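Local coordinates for FrnE protein (Deinococcus radiodurans, PDB 5CO3) that probably catalyses thiol-disulfide exchange as a cytoplasmic disulfide oxidoreductase of the DsbA-like branch of the thioredoxin superfamily, at residues Q114-Q122 and A153-A163; E10-A21 and D43-L54. One frame throughout, in Å; residues are numbered along the deposited sequence.

Interaction 1: Q114-Q122 and A153-A163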
loop_
_atom_site.group_PDB
_atom_site.type_symbol
_atom_site.label_atom_id
_atom_site.label_comp_id
_atom_site.label_asym_id
_atom_site.label_seq_id
_atom_site.Cartn_x
_atom_site.Cartn_y
_atom_site.Cartn_z
ATOM N N GLN A 114 -7.693 6.659 6.617
ATOM C CA GLN A 114 -7.482 7.645 7.672
ATOM C C GLN A 114 -6.776 7.028 8.881
ATOM O O GLN A 114 -5.892 7.649 9.484
ATOM C CB GLN A 114 -8.811 8.266 8.110
ATOM C CG GLN A 114 -9.327 9.329 7.151
ATOM C CD GLN A 114 -10.681 9.903 7.575
ATOM O OE1 GLN A 114 -10.821 10.435 8.677
ATOM N NE2 GLN A 114 -11.682 9.781 6.706
ATOM N N LEU A 115 -7.176 5.809 9.233
ATOM C CA LEU A 115 -6.568 5.106 10.362
ATOM C C LEU A 115 -5.083 4.855 10.107
ATOM O O LEU A 115 -4.252 4.953 11.014
ATOM C CB LEU A 115 -7.288 3.786 10.623
ATOM C CG LEU A 115 -6.717 2.965 11.782
ATOM C CD1 LEU A 115 -6.623 3.801 13.050
ATOM C CD2 LEU A 115 -7.555 1.708 12.016
ATOM N N ILE A 116 -4.744 4.543 8.866
ATOM C CA ILE A 116 -3.339 4.322 8.561
ATOM C C ILE A 116 -2.546 5.623 8.749
ATOM O O ILE A 116 -1.445 5.623 9.311
ATOM C CB ILE A 116 -3.152 3.780 7.151
ATOM C CG1 ILE A 116 -3.757 2.385 7.052
ATOM C CG2 ILE A 116 -1.660 3.627 6.872
ATOM C CD1 ILE A 116 -3.949 1.867 5.636
ATOM N N HIS A 117 -3.115 6.738 8.303
ATOM C CA HIS A 117 -2.512 8.042 8.552
ATOM C C HIS A 117 -2.319 8.317 10.045
ATOM O O HIS A 117 -1.251 8.785 10.453
ATOM C CB HIS A 117 -3.353 9.138 7.911
ATOM C CG HIS A 117 -3.097 9.306 6.448
ATOM N ND1 HIS A 117 -2.317 10.323 5.941
ATOM C CD2 HIS A 117 -3.503 8.576 5.384
ATOM C CE1 HIS A 117 -2.265 10.219 4.626
ATOM N NE2 HIS A 117 -2.973 9.165 4.261
ATOM N N TYR A 118 -3.327 8.003 10.860
ATOM C CA TYR A 118 -3.202 8.157 12.313
ATOM C C TYR A 118 -2.051 7.299 12.846
ATOM O O TYR A 118 -1.197 7.773 13.605
ATOM C CB TYR A 118 -4.514 7.784 13.038
ATOM C CG TYR A 118 -4.330 7.757 14.543
ATOM C CD1 TYR A 118 -4.361 8.929 15.290
ATOM C CD2 TYR A 118 -4.086 6.561 15.210
ATOM C CE1 TYR A 118 -4.162 8.911 16.665
ATOM C CE2 TYR A 118 -3.889 6.530 16.582
ATOM C CZ TYR A 118 -3.928 7.706 17.304
ATOM O OH TYR A 118 -3.728 7.687 18.672
ATOM N N ALA A 119 -2.032 6.034 12.434
ATOM C CA ALA A 119 -1.008 5.094 12.864
ATOM C C ALA A 119 0.382 5.559 12.467
ATOM O O ALA A 119 1.328 5.409 13.239
ATOM C CB ALA A 119 -1.279 3.717 12.288
ATOM N N ALA A 120 0.509 6.124 11.271
ATOM C CA ALA A 120 1.832 6.526 10.785
ATOM C C ALA A 120 2.409 7.695 11.594
ATOM O O ALA A 120 3.618 7.895 11.621
ATOM C CB ALA A 120 1.772 6.881 9.305
ATOM N N GLU A 121 1.551 8.466 12.255
ATOM C CA GLU A 121 2.032 9.538 13.120
ATOM C C GLU A 121 2.579 8.957 14.414
ATOM O O GLU A 121 3.373 9.598 15.106
ATOM C CB GLU A 121 0.924 10.551 13.399
ATOM C CG GLU A 121 0.420 11.223 12.142
ATOM C CD GLU A 121 0.306 12.717 12.290
ATOM O OE1 GLU A 121 -0.598 13.171 13.020
ATOM O OE2 GLU A 121 1.127 13.436 11.681
ATOM N N GLN A 122 2.170 7.732 14.725
ATOM C CA GLN A 122 2.706 7.012 15.876
ATOM C C GLN A 122 3.840 6.093 15.433
ATOM O O GLN A 122 4.356 5.303 16.225
ATOM C CB GLN A 122 1.620 6.187 16.587
ATOM C CG GLN A 122 0.203 6.766 16.552
ATOM C CD GLN A 122 0.140 8.236 16.904
ATOM O OE1 GLN A 122 0.771 8.695 17.861
ATOM N NE2 GLN A 122 -0.625 8.990 16.121
ATOM N N ALA A 153 -6.989 -1.115 15.296
ATOM C CA ALA A 153 -6.037 -0.170 15.871
ATOM C C ALA A 153 -5.463 -0.686 17.198
ATOM O O ALA A 153 -4.264 -0.586 17.445
ATOM C CB ALA A 153 -6.692 1.196 16.068
ATOM N N ALA A 154 -6.321 -1.252 18.041
ATOM C CA ALA A 154 -5.883 -1.789 19.320
ATOM C C ALA A 154 -4.923 -2.954 19.127
ATOM O O ALA A 154 -3.901 -3.046 19.823
ATOM C CB ALA A 154 -7.075 -2.221 20.152
ATOM N N GLU A 155 -5.236 -3.826 18.176
ATOM C CA GLU A 155 -4.421 -5.015 17.943
ATOM C C GLU A 155 -3.040 -4.629 17.457
ATOM O O GLU A 155 -2.086 -5.356 17.678
ATOM C CB GLU A 155 -5.098 -5.953 16.949
ATOM C CG GLU A 155 -6.427 -6.516 17.459
ATOM C CD GLU A 155 -7.046 -7.548 16.531
ATOM O OE1 GLU A 155 -6.384 -7.965 15.561
ATOM O OE2 GLU A 155 -8.195 -7.957 16.787
ATOM N N VAL A 156 -2.941 -3.476 16.805
ATOM C CA VAL A 156 -1.664 -2.974 16.305
ATOM C C VAL A 156 -0.847 -2.321 17.436
ATOM O O VAL A 156 0.367 -2.153 17.324
ATOM C CB VAL A 156 -1.921 -2.005 15.118
ATOM C CG1 VAL A 156 -0.702 -1.167 14.764
ATOM C CG2 VAL A 156 -2.413 -2.804 13.898
ATOM N N GLY A 157 -1.509 -2.004 18.549
ATOM C CA GLY A 157 -0.843 -1.437 19.705
ATOM C C GLY A 157 -1.034 0.062 19.844
ATOM O O GLY A 157 -0.338 0.726 20.610
ATOM N N LEU A 158 -1.986 0.600 19.095
ATOM C CA LEU A 158 -2.304 2.015 19.169
ATOM C C LEU A 158 -3.231 2.314 20.344
ATOM O O LEU A 158 -3.826 1.410 20.933
ATOM C CB LEU A 158 -2.952 2.483 17.862
ATOM C CG LEU A 158 -2.128 2.224 16.599
ATOM C CD1 LEU A 158 -2.920 2.582 15.344
ATOM C CD2 LEU A 158 -0.798 2.977 16.637
ATOM N N ASP A 159 -3.323 3.592 20.688
ATOM C CA ASP A 159 -4.338 4.075 21.612
ATOM C C ASP A 159 -5.708 3.963 20.946
ATOM O O ASP A 159 -6.061 4.795 20.108
ATOM C CB ASP A 159 -4.038 5.519 22.008
ATOM C CG ASP A 159 -4.965 6.046 23.099
ATOM O OD1 ASP A 159 -6.167 5.701 23.139
ATOM O OD2 ASP A 159 -4.475 6.839 23.923
ATOM N N ALA A 160 -6.483 2.948 21.324
ATOM C CA ALA A 160 -7.717 2.642 20.608
ATOM C C ALA A 160 -8.762 3.745 20.781
ATOM O O ALA A 160 -9.492 4.067 19.837
ATOM C CB ALA A 160 -8.280 1.294 21.055
ATOM N N GLY A 161 -8.832 4.322 21.974
ATOM C CA GLY A 161 -9.729 5.436 22.203
ATOM C C GLY A 161 -9.375 6.619 21.321
ATOM O O GLY A 161 -10.241 7.203 20.677
ATOM N N ALA A 162 -8.089 6.952 21.273
ATOM C CA ALA A 162 -7.616 8.104 20.504
ATOM C C ALA A 162 -7.789 7.894 19.003
ATOM O O ALA A 162 -8.175 8.817 18.283
ATOM C CB ALA A 162 -6.151 8.400 20.835
ATOM N N ALA A 163 -7.511 6.683 18.536
ATOM C CA ALA A 163 -7.694 6.350 17.123
ATOM C C ALA A 163 -9.136 6.558 16.692
ATOM O O ALA A 163 -9.409 7.204 15.670
ATOM C CB ALA A 163 -7.272 4.906 16.846
HETATM O O HOH W 1 -1.789 5.456 19.429
#
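Tyr118 lays one face of its ring on the backbone of Ala163, whose CA stands 4.0 Å from the ring centroid and 17° off the normal, a CH-pi contact. Ala163 CB meets the ring at CE2, while Leu158 CD1 comes to the edge, 4.1 Å from Tyr118 CD2. The same CD1 rests 3.6 Å from Ala119 CB, and the second branch of Leu158, CD2, runs against the CB and CG of Gln122. A turn back, Leu115 CD1 sits 4.0 Å from both Ala153 CB and Ala163 CB. With CG opposite the backbone N (chi1 172°), the phenol reaches across to the far segment, where a water joins Tyr118 OH to Asp159 N, 2.7 Å from the water. Bent at chi2, Gln122 folds back: its NE2 lies over the other ring face and donates to Tyr118 O at 2.9 Å, so that carbonyl is gripped by Gln122 NE2 and Glu121 N from opposite sides of its plane. Further out, a Schellman motif at Gly157 ends helix 146-156, and Asp159 N-caps the next helix through its bond from Ala162 N. These helices lie between strands 45-51 and 193-196 in the chain, consistent with the helical domain inserted into the thioredoxin fold in DsbA-like proteins.

Interaction 2: E10-A21 and D43-L54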
loop_
_atom_site.group_PDB
_atom_site.type_symbol
_atom_site.label_atom_id
_atom_site.label_comp_id
_atom_site.label_asym_id
_atom_site.label_seq_id
_atom_site.Cartn_x
_atom_site.Cartn_y
_atom_site.Cartn_z
ATOM N N GLU A 10 21.789 9.867 2.775
ATOM C CA GLU A 10 22.151 8.455 2.697
ATOM C C GLU A 10 20.942 7.548 2.895
ATOM O O GLU A 10 21.070 6.427 3.390
ATOM C CB GLU A 10 23.224 8.121 3.733
ATOM C CG GLU A 10 24.641 8.361 3.257
ATOM C CD GLU A 10 25.304 7.098 2.751
ATOM O OE1 GLU A 10 25.392 6.114 3.519
ATOM O OE2 GLU A 10 25.738 7.088 1.583
ATOM N N LYS A 11 19.769 8.036 2.510
ATOM C CA LYS A 11 18.548 7.251 2.625
ATOM C C LYS A 11 17.869 7.077 1.275
ATOM O O LYS A 11 18.018 7.905 0.376
ATOM C CB LYS A 11 17.587 7.902 3.618
ATOM C CG LYS A 11 17.991 7.713 5.066
ATOM C CD LYS A 11 16.956 6.893 5.812
ATOM C CE LYS A 11 17.598 6.003 6.862
ATOM N NZ LYS A 11 16.572 5.326 7.699
ATOM N N ILE A 12 17.137 5.977 1.139
ATOM C CA ILE A 12 16.315 5.737 -0.035
ATOM C C ILE A 12 14.851 5.799 0.363
ATOM O O ILE A 12 14.417 5.053 1.232
ATOM C CB ILE A 12 16.604 4.369 -0.664
ATOM C CG1 ILE A 12 18.011 4.333 -1.251
ATOM C CG2 ILE A 12 15.583 4.051 -1.740
ATOM C CD1 ILE A 12 18.429 2.946 -1.640
ATOM N N ARG A 13 14.093 6.692 -0.260
ATOM C CA ARG A 13 12.672 6.791 0.027
ATOM C C ARG A 13 11.872 5.948 -0.954
ATOM O O ARG A 13 12.072 6.026 -2.164
ATOM C CB ARG A 13 12.201 8.246 -0.021
ATOM C CG ARG A 13 10.686 8.391 0.017
ATOM C CD ARG A 13 10.297 9.728 0.608
ATOM N NE ARG A 13 9.265 10.406 -0.170
ATOM C CZ ARG A 13 9.495 11.076 -1.296
ATOM N NH1 ARG A 13 10.722 11.137 -1.800
ATOM N NH2 ARG A 13 8.491 11.661 -1.935
ATOM N N VAL A 14 10.975 5.131 -0.423
ATOM C CA VAL A 14 10.043 4.392 -1.256
ATOM C C VAL A 14 8.641 4.834 -0.910
ATOM O O VAL A 14 8.187 4.632 0.215
ATOM C CB VAL A 14 10.166 2.875 -1.066
ATOM C CG1 VAL A 14 9.167 2.144 -1.941
ATOM C CG2 VAL A 14 11.601 2.420 -1.383
ATOM N N ASP A 15 7.969 5.452 -1.876
ATOM C CA ASP A 15 6.568 5.838 -1.724
ATOM C C ASP A 15 5.658 4.823 -2.381
ATOM O O ASP A 15 5.824 4.510 -3.559
ATOM C CB ASP A 15 6.337 7.222 -2.329
ATOM C CG ASP A 15 7.088 8.286 -1.598
ATOM O OD1 ASP A 15 6.622 8.667 -0.507
ATOM O OD2 ASP A 15 8.161 8.716 -2.088
ATOM N N ILE A 16 4.698 4.297 -1.628
ATOM C CA ILE A 16 3.822 3.275 -2.178
ATOM C C ILE A 16 2.365 3.685 -2.074
ATOM O O ILE A 16 1.844 3.912 -0.977
ATOM C CB ILE A 16 4.011 1.916 -1.483
ATOM C CG1 ILE A 16 5.502 1.580 -1.363
ATOM C CG2 ILE A 16 3.281 0.824 -2.255
ATOM C CD1 ILE A 16 5.768 0.296 -0.619
ATOM N N TRP A 17 1.712 3.778 -3.225
ATOM C CA TRP A 17 0.267 4.003 -3.249
ATOM C C TRP A 17 -0.448 2.662 -3.278
ATOM O O TRP A 17 -0.066 1.747 -4.006
ATOM C CB TRP A 17 -0.128 4.865 -4.446
ATOM C CG TRP A 17 -0.018 6.341 -4.167
ATOM C CD1 TRP A 17 -1.017 7.172 -3.747
ATOM C CD2 TRP A 17 1.157 7.152 -4.277
ATOM N NE1 TRP A 17 -0.541 8.452 -3.594
ATOM C CE2 TRP A 17 0.793 8.468 -3.918
ATOM C CE3 TRP A 17 2.479 6.895 -4.650
ATOM C CZ2 TRP A 17 1.707 9.521 -3.914
ATOM C CZ3 TRP A 17 3.386 7.947 -4.653
ATOM C CH2 TRP A 17 2.993 9.241 -4.285
ATOM N N SER A 18 -1.497 2.544 -2.471
ATOM C CA SER A 18 -2.113 1.253 -2.264
ATOM C C SER A 18 -3.544 1.455 -1.774
ATOM O O SER A 18 -3.831 2.465 -1.137
ATOM C CB SER A 18 -1.306 0.452 -1.252
ATOM O OG SER A 18 -1.903 -0.793 -1.002
ATOM N N ASP A 19 -4.418 0.506 -2.096
ATOM C CA ASP A 19 -5.747 0.450 -1.494
ATOM C C ASP A 19 -5.905 -0.845 -0.722
ATOM O O ASP A 19 -5.452 -1.909 -1.145
ATOM C CB ASP A 19 -6.861 0.561 -2.546
ATOM C CG ASP A 19 -8.221 0.931 -1.932
ATOM O OD1 ASP A 19 -8.301 1.175 -0.704
ATOM O OD2 ASP A 19 -9.203 0.999 -2.690
ATOM N N ILE A 20 -6.557 -0.724 0.428
ATOM C CA ILE A 20 -6.852 -1.871 1.276
ATOM C C ILE A 20 -7.733 -2.866 0.531
ATOM O O ILE A 20 -7.622 -4.081 0.739
ATOM C CB ILE A 20 -7.532 -1.417 2.588
ATOM C CG1 ILE A 20 -6.531 -0.627 3.430
ATOM C CG2 ILE A 20 -8.072 -2.600 3.380
ATOM C CD1 ILE A 20 -7.049 0.657 3.974
ATOM N N ALA A 21 -8.569 -2.361 -0.370
ATOM C CA ALA A 21 -9.472 -3.242 -1.119
ATOM C C ALA A 21 -8.820 -3.961 -2.302
ATOM O O ALA A 21 -9.488 -4.725 -2.991
ATOM C CB ALA A 21 -10.704 -2.442 -1.611
ATOM N N ASP A 43 18.434 -1.128 5.675
ATOM C CA ASP A 43 18.278 -0.232 6.817
ATOM C C ASP A 43 18.232 1.231 6.406
ATOM O O ASP A 43 17.782 2.084 7.174
ATOM C CB ASP A 43 19.410 -0.440 7.822
ATOM C CG ASP A 43 19.306 -1.764 8.545
ATOM O OD1 ASP A 43 18.238 -2.407 8.462
ATOM O OD2 ASP A 43 20.284 -2.156 9.209
ATOM N N GLN A 44 18.685 1.523 5.191
ATOM C CA GLN A 44 18.653 2.896 4.698
ATOM C C GLN A 44 17.342 3.231 3.989
ATOM O O GLN A 44 17.132 4.366 3.571
ATOM C CB GLN A 44 19.826 3.155 3.756
ATOM C CG GLN A 44 21.184 2.855 4.360
ATOM C CD GLN A 44 21.313 3.374 5.772
ATOM O OE1 GLN A 44 21.144 4.568 6.024
ATOM N NE2 GLN A 44 21.608 2.476 6.708
ATOM N N VAL A 45 16.457 2.253 3.862
ATOM C CA VAL A 45 15.222 2.465 3.110
ATOM C C VAL A 45 14.107 3.006 3.985
ATOM O O VAL A 45 13.844 2.479 5.064
ATOM C CB VAL A 45 14.749 1.168 2.442
ATOM C CG1 VAL A 45 13.501 1.419 1.617
ATOM C CG2 VAL A 45 15.853 0.620 1.564
ATOM N N GLU A 46 13.463 4.070 3.511
ATOM C CA GLU A 46 12.285 4.639 4.170
ATOM C C GLU A 46 11.006 4.379 3.383
ATOM O O GLU A 46 10.832 4.900 2.287
ATOM C CB GLU A 46 12.458 6.146 4.361
ATOM C CG GLU A 46 12.604 6.568 5.809
ATOM C CD GLU A 46 13.494 7.784 5.969
ATOM O OE1 GLU A 46 13.507 8.639 5.057
ATOM O OE2 GLU A 46 14.187 7.877 7.005
ATOM N N VAL A 47 10.104 3.586 3.950
ATOM C CA VAL A 47 8.858 3.260 3.261
ATOM C C VAL A 47 7.738 4.165 3.762
ATOM O O VAL A 47 7.500 4.261 4.965
ATOM C CB VAL A 47 8.471 1.773 3.454
ATOM C CG1 VAL A 47 7.168 1.448 2.724
ATOM C CG2 VAL A 47 9.594 0.870 2.976
ATOM N N VAL A 48 7.079 4.849 2.830
ATOM C CA VAL A 48 5.947 5.715 3.144
ATOM C C VAL A 48 4.721 5.242 2.372
ATOM O O VAL A 48 4.721 5.255 1.139
ATOM C CB VAL A 48 6.237 7.192 2.792
ATOM C CG1 VAL A 48 4.985 8.063 2.991
ATOM C CG2 VAL A 48 7.395 7.714 3.618
ATOM N N TRP A 49 3.682 4.812 3.084
ATOM C CA TRP A 49 2.460 4.400 2.410
ATOM C C TRP A 49 1.626 5.638 2.089
ATOM O O TRP A 49 1.621 6.619 2.843
ATOM C CB TRP A 49 1.664 3.386 3.259
ATOM C CG TRP A 49 2.384 2.060 3.393
ATOM C CD1 TRP A 49 3.261 1.698 4.378
ATOM C CD2 TRP A 49 2.314 0.941 2.488
ATOM N NE1 TRP A 49 3.735 0.418 4.147
ATOM C CE2 TRP A 49 3.167 -0.066 2.994
ATOM C CE3 TRP A 49 1.601 0.690 1.306
ATOM C CZ2 TRP A 49 3.341 -1.303 2.351
ATOM C CZ3 TRP A 49 1.770 -0.536 0.671
ATOM C CH2 TRP A 49 2.635 -1.516 1.194
ATOM N N HIS A 50 0.964 5.597 0.941
ATOM C CA HIS A 50 0.074 6.666 0.516
ATOM C C HIS A 50 -1.286 6.086 0.190
ATOM O O HIS A 50 -1.390 4.963 -0.312
ATOM C CB HIS A 50 0.626 7.404 -0.701
ATOM C CG HIS A 50 1.919 8.113 -0.444
ATOM N ND1 HIS A 50 1.982 9.438 -0.078
ATOM C CD2 HIS A 50 3.198 7.672 -0.493
ATOM C CE1 HIS A 50 3.247 9.787 0.085
ATOM N NE2 HIS A 50 4.004 8.732 -0.158
ATOM N N SER A 51 -2.320 6.861 0.490
ATOM C CA SER A 51 -3.697 6.429 0.294
ATOM C C SER A 51 -4.097 6.428 -1.169
ATOM O O SER A 51 -3.777 7.351 -1.920
ATOM C CB SER A 51 -4.652 7.324 1.082
ATOM O OG SER A 51 -4.249 7.436 2.431
ATOM N N PHE A 52 -4.813 5.382 -1.557
ATOM C CA PHE A 52 -5.405 5.290 -2.877
ATOM C C PHE A 52 -6.727 4.559 -2.704
ATOM O O PHE A 52 -6.792 3.562 -1.979
ATOM C CB PHE A 52 -4.490 4.550 -3.846
ATOM C CG PHE A 52 -4.918 4.640 -5.285
ATOM C CD1 PHE A 52 -5.908 3.808 -5.780
ATOM C CD2 PHE A 52 -4.308 5.537 -6.151
ATOM C CE1 PHE A 52 -6.292 3.878 -7.102
ATOM C CE2 PHE A 52 -4.686 5.608 -7.475
ATOM C CZ PHE A 52 -5.688 4.779 -7.949
ATOM N N GLU A 53 -7.774 5.081 -3.333
ATOM C CA GLU A 53 -9.077 4.433 -3.319
ATOM C C GLU A 53 -9.459 4.025 -4.726
ATOM O O GLU A 53 -9.577 4.876 -5.607
ATOM C CB GLU A 53 -10.146 5.362 -2.733
ATOM C CG GLU A 53 -10.231 5.311 -1.216
ATOM C CD GLU A 53 -11.232 6.307 -0.650
ATOM O OE1 GLU A 53 -12.419 5.954 -0.459
ATOM O OE2 GLU A 53 -10.826 7.463 -0.402
ATOM N N LEU A 54 -9.642 2.722 -4.935
ATOM C CA LEU A 54 -10.136 2.229 -6.215
ATOM C C LEU A 54 -11.445 2.906 -6.576
ATOM O O LEU A 54 -11.681 3.236 -7.730
ATOM C CB LEU A 54 -10.341 0.720 -6.179
ATOM C CG LEU A 54 -9.101 -0.121 -5.899
ATOM C CD1 LEU A 54 -9.493 -1.586 -5.862
ATOM C CD2 LEU A 54 -8.039 0.155 -6.955
#
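Lys11 crosses Glu46 at about a right angle in a loose salt bridge, NZ to OE2 3.6 Å, at a poorly ordered outer end. From Ile12 onward the strands run parallel: Ile12 N and Ile12 O bind Gln44 O and Glu46 N, and Val14 and Ile16 repeat the pattern with Glu46 and Val48, then Val48 and His50. Val14 CG2 packs on Val45 CG1 at 3.7 Å. On the other face, Asp15 OD1 accepts a hydrogen bond from His50 NE2 at 2.6 Å, met on its anti side and 27° out of the carboxylate plane; His50 ND1 is hydrogen-bonded to Asp179 OD1, and with both ring nitrogens engaged, rotation of the imidazole is probably restricted. Ile16, with CG1 opposite the carbonyl carbon (chi1 -47°), sets CD1 over the six-membered ring of Trp49, 4.2 Å from its centroid, while its CG2 reaches Trp49 CZ3. Trp17 stacks its six-membered ring on the His50 imidazole, centroids 4.2 Å apart and planes at 17°, and its NE1 donates to Asp179 O. A leucine in place of Trp17 would probably leave the imidazole without its stacking partner and Asp179 O without the indole N-H. Ser18 CB touches the edge of Trp49, 3.8 Å from CZ3. Beyond the strand, Asp19 OD2 accepts from Leu54 N at 2.9 Å, and OD1 is hydrogen-bonded to His113 and Thr109. With helix 23-38 between them, these strands form the beta-alpha-beta crossover of the thioredoxin fold, its CxxC pair Cys22 and Cys25 following the first strand.

In the fold
Along the chain, interaction 2 closes before interaction 1 opens, and their centres lie about 17 Å apart within one DsbA-like thioredoxin domain. Interaction 2 pairs two neighbouring strands of the four-stranded mixed sheet, 45-51 at its edge; interaction 1 joins helices 110-121, 146-156 and 160-169, with no strand in either segment. Helix 110-121 bridges them: Leu115, Tyr118 and Ala119 face helices 146-156 and 160-169 and the turn between them, while His117 NE2 lies 2.8 Å from Ser51 OG, probably a hydrogen bond. Through His117 and Ser51 the helical part is thus fastened at the C-terminal end of strand 45-51, on the same side of the sheet's strands as the CxxC pair that probably serves redox chemistry.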